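Local coordinates for Rbam17540 (Bacillus amyloliquefaciens, PDB 2YOY), which probably cleaves cellulose oxidatively, as a copper-dependent lytic polysaccharide monooxygenase of the CBM33 family, at residues D71-D76 with S151-I156; Y105-K110 with E122-G127. All blocks are in the same frame, centred on the assembly; numbering follows the deposited sequence.

How the interactions relate
Interaction 2 pairs two strands of the β-sandwich, while interaction 1 fastens a loop to the neighbouring strand; their centres lie about 13 Å apart. Strand 154-162, which supplies one side of interaction 1, is the sheet neighbour of strand 100-108, which supplies one side of interaction 2. T108 is a polar link between them: its OG1 lies 2.8 Å from H154 ND1 and 3.0 Å from I155 N, both probable hydrogen bonds. Packing continues the joint, with I155 O 3.6 Å from F123 CE1. Along the chain, the hairpin of interaction 2 is nested inside the loop closed by interaction 1. The copper ligands H1 and H98 lie in none of the four segments; neither contact supplies a metal ligand.

Interaction 1 (D71-D76 with S151-I156); sequences DKQTAD and SGYHII
The side chain of Q73 meets the phenol of Y153 tip to tip, and a nearly linear hydrogen bond joins them. Q73 NE2 donates to Y153 OH over 3.2 Å with an N-H...O angle of 175°, and the hydroxyl lies in the amide plane, so the donor is well aimed. The first two torsions carry the amide across: CG is anti to the backbone N (chi1 -174°), and the chain then bends at chi2 back toward the strand. Y153 makes the matching choice, its CG also anti to its own N, which sends the ring straight across to the loop; amide and ring planes end up 34° apart. The amide is held at both ends, because NE2 also donates to the carbonyl of P114 while OE1 is bonded to R10 NH2, a pattern that would fix which end is oxygen. D174 OD1 is the stronger partner of the Y153 hydroxyl. The contact ties the loop between helix 59-62 and strand 81-83 to the immunoglobulin-like β-sandwich, at the corner where the chain turns at Y153 and enters strand 154-162. I155, which also points its side chain toward the loop, has CG1 anti to its carbonyl carbon and an extended chi2, so that CD1 stops 3.5 Å from Q73 OE1, an apolar methyl against the amide tip. Beside the ring, the loop backbone takes over: T74 O approaches the edge near the ring plane, 4.0 Å from Y153 CE2, and A75 O comes within 3.9 Å of the same atom from an oblique direction. Water 1 bridges the two segments, donating to T74 O at 2.7 Å and, weakly, to Y153 OH at 3.0 Å. The backbones themselves stay apart, the CA atoms of A75 and Y153 being 7.9 Å from each other.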
# COMPACT_ATOMS: atom_id res chain seq x y z
N ASP A 71 4.34 -7.60 -6.82
CA ASP A 71 5.72 -7.17 -6.83
C ASP A 71 6.25 -6.82 -8.21
O ASP A 71 7.32 -6.23 -8.30
CB ASP A 71 6.61 -8.22 -6.17
CG ASP A 71 6.33 -8.39 -4.69
OD1 ASP A 71 6.10 -7.37 -3.98
OD2 ASP A 71 6.39 -9.55 -4.21
N LYS A 72 5.50 -7.14 -9.27
CA LYS A 72 5.88 -6.69 -10.59
C LYS A 72 5.99 -5.19 -10.58
O LYS A 72 5.25 -4.52 -9.90
CB LYS A 72 4.86 -7.11 -11.65
CG LYS A 72 4.86 -8.59 -11.95
CD LYS A 72 4.19 -8.87 -13.30
CE LYS A 72 4.31 -10.33 -13.69
NZ LYS A 72 3.74 -10.55 -15.04
N GLN A 73 6.94 -4.65 -11.33
CA GLN A 73 7.08 -3.19 -11.38
C GLN A 73 7.64 -2.71 -12.68
O GLN A 73 8.81 -2.94 -13.00
CB GLN A 73 7.91 -2.71 -10.20
CG GLN A 73 8.03 -1.22 -10.01
CD GLN A 73 6.69 -0.54 -9.79
OE1 GLN A 73 5.90 -0.93 -8.93
NE2 GLN A 73 6.40 0.46 -10.63
N THR A 74 6.78 -2.07 -13.46
CA THR A 74 7.18 -1.36 -14.67
C THR A 74 6.48 -0.03 -14.71
O THR A 74 5.48 0.20 -13.99
CB THR A 74 6.85 -2.12 -15.98
OG1 THR A 74 5.43 -2.12 -16.20
CG2 THR A 74 7.37 -3.55 -15.94
N ALA A 75 6.97 0.84 -15.58
CA ALA A 75 6.33 2.14 -15.76
C ALA A 75 4.85 2.06 -16.19
O ALA A 75 4.06 2.95 -15.83
CB ALA A 75 7.11 2.97 -16.76
N ASP A 76 4.48 0.99 -16.90
CA ASP A 76 3.17 0.89 -17.53
C ASP A 76 2.24 -0.11 -16.89
O ASP A 76 1.06 -0.12 -17.23
CB ASP A 76 3.34 0.56 -19.03
CG ASP A 76 3.94 1.73 -19.83
OD1 ASP A 76 3.97 2.88 -19.33
OD2 ASP A 76 4.41 1.50 -20.96
N SER A 151 6.44 15.25 -9.51
CA SER A 151 5.29 15.02 -10.38
C SER A 151 5.46 13.72 -11.17
O SER A 151 6.52 13.11 -11.18
CB SER A 151 5.08 16.18 -11.39
OG SER A 151 6.14 16.21 -12.29
N GLY A 152 4.39 13.36 -11.85
CA GLY A 152 4.33 12.15 -12.64
C GLY A 152 4.06 10.95 -11.77
O GLY A 152 3.44 11.09 -10.70
N TYR A 153 4.51 9.80 -12.25
CA TYR A 153 4.24 8.53 -11.63
C TYR A 153 5.05 8.38 -10.35
O TYR A 153 6.30 8.37 -10.40
CB TYR A 153 4.56 7.37 -12.58
CG TYR A 153 4.31 5.98 -12.01
CD1 TYR A 153 3.35 5.75 -11.00
CD2 TYR A 153 5.00 4.89 -12.50
CE1 TYR A 153 3.17 4.48 -10.46
CE2 TYR A 153 4.77 3.61 -12.01
CZ TYR A 153 3.86 3.40 -11.01
OH TYR A 153 3.64 2.10 -10.54
N HIS A 154 4.33 8.24 -9.25
CA HIS A 154 4.88 7.99 -7.90
C HIS A 154 4.09 6.89 -7.25
O HIS A 154 3.00 6.62 -7.70
CB HIS A 154 4.97 9.25 -7.05
CG HIS A 154 6.05 10.16 -7.53
ND1 HIS A 154 7.38 9.92 -7.27
CD2 HIS A 154 6.01 11.18 -8.43
CE1 HIS A 154 8.12 10.79 -7.94
NE2 HIS A 154 7.31 11.55 -8.66
N ILE A 155 4.66 6.28 -6.20
CA ILE A 155 3.96 5.28 -5.37
C ILE A 155 3.95 5.77 -3.94
O ILE A 155 4.97 6.19 -3.41
CB ILE A 155 4.60 3.89 -5.52
CG1 ILE A 155 4.38 3.36 -6.94
CG2 ILE A 155 4.07 2.93 -4.48
CD1 ILE A 155 5.15 2.08 -7.26
N ILE A 156 2.75 5.91 -3.40
CA ILE A 156 2.56 6.06 -1.98
C ILE A 156 2.43 4.69 -1.38
O ILE A 156 1.55 3.91 -1.74
CB ILE A 156 1.38 6.99 -1.68
CG1 ILE A 156 1.72 8.37 -2.28
CG2 ILE A 156 1.01 7.05 -0.17
CD1 ILE A 156 0.52 9.32 -2.31
O HOH W 1 2.99 1.04 -13.31

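Interaction 2 (Y105-K110 with E122-G127); sequences YYITKK and EFELIG
Backbone hydrogen bonds dominate this antiparallel pairing. I107 and E124 form a hydrogen-bonded pair, with E124 N donating to I107 O at 2.8 Å, and K109 N reaches E122 O at the same length of 2.8 Å. At the other end Y105 O accepts twice: from I126 N at 2.8 Å, nearly straight at 176°, and weakly from G127 N at 3.3 Å. Two residues thus face one, a classic beta bulge that shifts the register by one, within a β-hairpin whose strand directions differ by 138°. The hairpin lies in the mixed sheet of the LPMO β-sandwich. K109 NZ, bonded to the carbonyl of D121, also donates to water 2, which in turn donates to F123 O, while the E124 carboxylate forms a salt bridge with R150. On the face carrying Y106 and L125, the leucine, its CG anti to N, lays CD1 over the tyrosine ring, 4.1 Å from the centroid and 25° off the normal, a CH-pi contact. T108 CG2 makes a second, off-centre one with the F123 ring, 4.3 Å from its centroid. Toward the bulge, I107 CG2, in the crowded position between N and the carbonyl carbon, crosses I126 obliquely to meet its CG2 at 3.8 Å.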
# COMPACT_ATOMS: atom_id res chain seq x y z
N TYR A 105 3.37 6.43 6.38
CA TYR A 105 3.21 6.67 4.95
C TYR A 105 4.52 7.18 4.35
O TYR A 105 5.20 8.02 4.95
CB TYR A 105 2.12 7.73 4.70
CG TYR A 105 0.69 7.25 5.06
CD1 TYR A 105 0.21 7.37 6.33
CD2 TYR A 105 -0.13 6.66 4.11
CE1 TYR A 105 -1.04 6.94 6.67
CE2 TYR A 105 -1.42 6.19 4.44
CZ TYR A 105 -1.84 6.32 5.74
OH TYR A 105 -3.09 5.95 6.12
N TYR A 106 4.84 6.65 3.17
CA TYR A 106 6.05 6.92 2.45
C TYR A 106 5.66 7.26 1.01
O TYR A 106 4.64 6.81 0.50
CB TYR A 106 6.93 5.69 2.44
CG TYR A 106 7.25 5.13 3.82
CD1 TYR A 106 6.31 4.40 4.55
CD2 TYR A 106 8.45 5.42 4.45
CE1 TYR A 106 6.58 3.97 5.84
CE2 TYR A 106 8.72 4.95 5.71
CZ TYR A 106 7.79 4.23 6.40
OH TYR A 106 8.04 3.79 7.66
N ILE A 107 6.52 7.98 0.32
CA ILE A 107 6.37 8.23 -1.12
C ILE A 107 7.72 7.95 -1.77
O ILE A 107 8.75 8.07 -1.14
CB ILE A 107 5.91 9.66 -1.44
CG1 ILE A 107 5.38 9.72 -2.89
CG2 ILE A 107 7.06 10.65 -1.25
CD1 ILE A 107 4.58 10.96 -3.17
N THR A 108 7.65 7.57 -3.02
CA THR A 108 8.84 7.39 -3.84
C THR A 108 9.57 8.72 -3.99
O THR A 108 8.97 9.77 -4.08
CB THR A 108 8.50 6.88 -5.24
OG1 THR A 108 7.33 7.55 -5.71
CG2 THR A 108 8.26 5.37 -5.19
N LYS A 109 10.89 8.62 -4.10
CA LYS A 109 11.75 9.79 -4.26
C LYS A 109 11.65 10.33 -5.66
O LYS A 109 11.31 9.61 -6.60
CB LYS A 109 13.19 9.43 -3.94
CG LYS A 109 13.41 9.02 -2.49
CD LYS A 109 14.82 8.48 -2.25
CE LYS A 109 15.05 8.32 -0.74
NZ LYS A 109 16.39 7.74 -0.41
N LYS A 110 12.00 11.62 -5.79
CA LYS A 110 11.94 12.33 -7.08
C LYS A 110 12.60 11.55 -8.21
O LYS A 110 12.10 11.52 -9.33
CB LYS A 110 12.57 13.73 -6.94
CG LYS A 110 12.26 14.68 -8.08
CD LYS A 110 12.78 16.07 -7.77
CE LYS A 110 12.64 17.01 -8.95
NZ LYS A 110 11.22 17.21 -9.33
N GLU A 122 14.24 3.71 -2.14
CA GLU A 122 13.49 4.56 -3.08
C GLU A 122 12.35 5.33 -2.41
O GLU A 122 11.69 6.10 -3.09
CB GLU A 122 12.86 3.69 -4.18
CG GLU A 122 13.84 3.08 -5.12
CD GLU A 122 13.14 2.48 -6.30
OE1 GLU A 122 12.35 1.53 -6.11
OE2 GLU A 122 13.35 3.01 -7.39
N PHE A 123 12.11 5.12 -1.11
CA PHE A 123 10.94 5.74 -0.41
C PHE A 123 11.41 6.70 0.64
O PHE A 123 12.43 6.48 1.31
CB PHE A 123 10.16 4.66 0.28
CG PHE A 123 9.26 3.88 -0.63
CD1 PHE A 123 8.03 4.43 -1.02
CD2 PHE A 123 9.60 2.61 -1.10
CE1 PHE A 123 7.19 3.76 -1.88
CE2 PHE A 123 8.76 1.93 -1.95
CZ PHE A 123 7.56 2.51 -2.37
N GLU A 124 10.62 7.73 0.88
CA GLU A 124 10.88 8.57 2.02
C GLU A 124 9.63 8.74 2.82
O GLU A 124 8.58 8.77 2.25
CB GLU A 124 11.47 9.92 1.66
CG GLU A 124 10.73 10.73 0.65
CD GLU A 124 11.53 11.99 0.29
OE1 GLU A 124 12.15 12.60 1.18
OE2 GLU A 124 11.55 12.33 -0.89
N LEU A 125 9.79 8.79 4.13
CA LEU A 125 8.71 8.95 5.06
C LEU A 125 8.07 10.29 4.87
O LEU A 125 8.78 11.30 4.73
CB LEU A 125 9.26 8.75 6.50
CG LEU A 125 8.26 8.99 7.66
CD1 LEU A 125 7.33 7.81 7.75
CD2 LEU A 125 9.06 9.15 8.98
N ILE A 126 6.74 10.34 4.81
CA ILE A 126 6.02 11.61 4.69
C ILE A 126 5.06 11.87 5.81
O ILE A 126 4.67 13.02 6.01
CB ILE A 126 5.25 11.75 3.33
CG1 ILE A 126 4.22 10.62 3.12
CG2 ILE A 126 6.28 11.82 2.23
CD1 ILE A 126 3.32 10.82 1.92
N GLY A 127 4.67 10.84 6.58
CA GLY A 127 3.90 11.10 7.78
C GLY A 127 3.69 9.86 8.66
O GLY A 127 3.69 8.76 8.19
O HOH W 2 15.18 6.06 1.74
O HOH W 3 13.13 12.93 -3.50